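Local atomic coordinates of periplasmic branched-chain amino acid-binding protein (Burkholderia mallei, PDB entry 3I09), a protein that probably binds branched-chain amino acids or related small carboxylates in the periplasm and delivers them to an ABC transporter. Residues K141-L146 with K158-V163. Sequence-based numbering, arbitrary orientation.
Sequences KTWFFL and KNTADV
Phe-145 brings the outer edge of its ring up to the methyl group of Thr-160. CE1 lies 3.7 Å from Thr-160 CG2, and the methyl sits close to the ring plane. This is the strand-to-helix packing of a beta-alpha-beta unit, in which strand 142-148 and helix 151-166 are followed by the parallel strand 170-177. The unit belongs to one of the two alpha/beta lobes of a type I periplasmic binding protein. Over residues 142-146 and 158-163 the two axes run almost antiparallel, at 174°, and come within 10.4 Å. Trp-143 and Phe-145 are two residues apart on the strand, so both send their side chains to the helix side, while Phe-144 between them faces the other way.

The far end of the phenyl ring also reaches the next helix residue. Its CE2 is 4.1 Å from Ala-161 CB, and its CZ is 3.8 Å from Ala-161 N. That approach to the backbone is oblique and is no hydrogen bond. Elsewhere the ring touches Val-171 of the neighbouring strand and Glu-157, one turn earlier on the helix.

Thr-160 separates its two branches by role. With OG1 beside the backbone N (chi1 -53°), CG2 falls anti to that nitrogen, which turns the methyl to the sheet. OG1 bonds to the carbonyl oxygen of Leu-156 within the same helix, so the buried hydroxyl has a partner and the sheet meets carbon. No hydrogen bond links the two segments. The contact is entirely buried, and the side chain of Thr-160 lies about 13 Å from the bound acetoacetic acid, so this is packing away from the pocket.

Trp-143 crosses Thr-160 at about a right angle. Its indole NE1 hydrogen-bonds to the carbonyl oxygen of Gly-140, which helps fix the ring. The six-membered part then extends to the helix, where CZ3 stops 3.9 Å from Thr-160 CG2.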
loop_
_atom_site.group_PDB
_atom_site.type_symbol
_atom_site.label_atom_id
_atom_site.label_comp_id
_atom_site.label_asym_id
_atom_site.label_seq_id
_atom_site.Cartn_x
_atom_site.Cartn_y
_atom_site.Cartn_z
ATOM N N LYS A 141 10.371 -20.210 12.179
ATOM C CA LYS A 141 10.199 -21.239 11.161
ATOM C C LYS A 141 8.756 -21.697 11.002
ATOM O O LYS A 141 8.330 -21.970 9.879
ATOM C CB LYS A 141 11.079 -22.457 11.450
ATOM C CG LYS A 141 12.573 -22.155 11.503
ATOM C CD LYS A 141 13.117 -21.471 10.239
ATOM C CE LYS A 141 14.607 -21.103 10.432
ATOM N NZ LYS A 141 15.264 -20.580 9.216
ATOM N N THR A 142 8.007 -21.798 12.106
ATOM C CA THR A 142 6.610 -22.263 12.023
ATOM C C THR A 142 5.591 -21.137 12.165
ATOM O O THR A 142 5.699 -20.321 13.086
ATOM C CB THR A 142 6.245 -23.407 13.004
ATOM O OG1 THR A 142 6.299 -22.949 14.352
ATOM C CG2 THR A 142 7.173 -24.577 12.828
ATOM N N TRP A 143 4.610 -21.143 11.260
ATOM C CA TRP A 143 3.646 -20.034 11.073
ATOM C C TRP A 143 2.197 -20.476 11.116
ATOM O O TRP A 143 1.853 -21.533 10.587
ATOM C CB TRP A 143 3.849 -19.318 9.730
ATOM C CG TRP A 143 5.102 -18.515 9.640
ATOM C CD1 TRP A 143 6.375 -18.976 9.782
ATOM C CD2 TRP A 143 5.214 -17.109 9.396
ATOM N NE1 TRP A 143 7.274 -17.961 9.636
ATOM C CE2 TRP A 143 6.593 -16.797 9.392
ATOM C CE3 TRP A 143 4.292 -16.079 9.163
ATOM C CZ2 TRP A 143 7.067 -15.500 9.173
ATOM C CZ3 TRP A 143 4.766 -14.810 8.945
ATOM C CH2 TRP A 143 6.138 -14.526 8.961
ATOM N N PHE A 144 1.358 -19.620 11.711
ATOM C CA PHE A 144 -0.099 -19.723 11.620
ATOM C C PHE A 144 -0.598 -18.344 11.187
ATOM O O PHE A 144 -0.173 -17.313 11.736
ATOM C CB PHE A 144 -0.724 -20.138 12.952
ATOM C CG PHE A 144 -2.184 -20.554 12.846
ATOM C CD1 PHE A 144 -3.195 -19.615 12.950
ATOM C CD2 PHE A 144 -2.529 -21.894 12.635
ATOM C CE1 PHE A 144 -4.528 -20.006 12.858
ATOM C CE2 PHE A 144 -3.862 -22.286 12.553
ATOM C CZ PHE A 144 -4.852 -21.338 12.655
ATOM N N PHE A 145 -1.472 -18.308 10.186
ATOM C CA PHE A 145 -1.969 -17.011 9.665
ATOM C C PHE A 145 -3.329 -16.629 10.228
ATOM O O PHE A 145 -4.252 -17.488 10.363
ATOM C CB PHE A 145 -2.002 -16.990 8.141
ATOM C CG PHE A 145 -0.650 -17.006 7.507
ATOM C CD1 PHE A 145 0.035 -15.830 7.319
ATOM C CD2 PHE A 145 -0.042 -18.200 7.139
ATOM C CE1 PHE A 145 1.310 -15.822 6.777
ATOM C CE2 PHE A 145 1.235 -18.202 6.561
ATOM C CZ PHE A 145 1.906 -17.014 6.393
ATOM N N LEU A 146 -3.453 -15.336 10.552
ATOM C CA LEU A 146 -4.749 -14.700 10.788
ATOM C C LEU A 146 -4.982 -13.835 9.555
ATOM O O LEU A 146 -4.255 -12.864 9.320
ATOM C CB LEU A 146 -4.708 -13.839 12.046
ATOM C CG LEU A 146 -5.948 -13.047 12.441
ATOM C CD1 LEU A 146 -7.157 -13.968 12.698
ATOM C CD2 LEU A 146 -5.679 -12.194 13.690
ATOM N N LYS A 158 -0.951 -15.959 0.751
ATOM C CA LYS A 158 -0.305 -16.821 -0.247
ATOM C C LYS A 158 1.163 -16.439 -0.509
ATOM O O LYS A 158 2.033 -17.312 -0.503
ATOM C CB LYS A 158 -1.095 -16.861 -1.563
ATOM C CG LYS A 158 -0.409 -17.542 -2.742
ATOM C CD LYS A 158 -0.264 -19.015 -2.557
ATOM C CE LYS A 158 -0.182 -19.755 -3.918
ATOM N NZ LYS A 158 0.946 -19.261 -4.780
ATOM N N ASN A 159 1.433 -15.141 -0.707
ATOM C CA ASN A 159 2.811 -14.680 -0.948
ATOM C C ASN A 159 3.671 -15.050 0.259
ATOM O O ASN A 159 4.778 -15.534 0.129
ATOM C CB ASN A 159 2.872 -13.155 -1.119
ATOM C CG ASN A 159 2.328 -12.640 -2.453
ATOM O OD1 ASN A 159 1.586 -11.673 -2.460
ATOM N ND2 ASN A 159 2.707 -13.254 -3.572
ATOM N N THR A 160 3.161 -14.806 1.454
ATOM C CA THR A 160 3.965 -15.012 2.671
ATOM C C THR A 160 4.192 -16.509 2.930
ATOM O O THR A 160 5.318 -16.924 3.261
ATOM C CB THR A 160 3.363 -14.301 3.881
ATOM O OG1 THR A 160 3.136 -12.906 3.574
ATOM C CG2 THR A 160 4.284 -14.422 5.130
ATOM N N ALA A 161 3.145 -17.325 2.785
ATOM C CA ALA A 161 3.290 -18.777 2.912
ATOM C C ALA A 161 4.346 -19.321 1.952
ATOM O O ALA A 161 5.171 -20.195 2.325
ATOM C CB ALA A 161 1.945 -19.517 2.714
ATOM N N ASP A 162 4.314 -18.837 0.723
ATOM C CA ASP A 162 5.308 -19.253 -0.287
ATOM C C ASP A 162 6.731 -18.888 0.138
ATOM O O ASP A 162 7.643 -19.722 0.019
ATOM C CB ASP A 162 5.015 -18.655 -1.651
ATOM C CG ASP A 162 3.791 -19.280 -2.337
ATOM O OD1 ASP A 162 3.309 -20.374 -1.924
ATOM O OD2 ASP A 162 3.299 -18.655 -3.295
ATOM N N VAL A 163 6.932 -17.674 0.665
ATOM C CA VAL A 163 8.262 -17.265 1.173
ATOM C C VAL A 163 8.721 -18.105 2.355
ATOM O O VAL A 163 9.874 -18.588 2.379
ATOM C CB VAL A 163 8.292 -15.763 1.514
ATOM C CG1 VAL A 163 9.581 -15.367 2.260
ATOM C CG2 VAL A 163 8.141 -14.969 0.264
#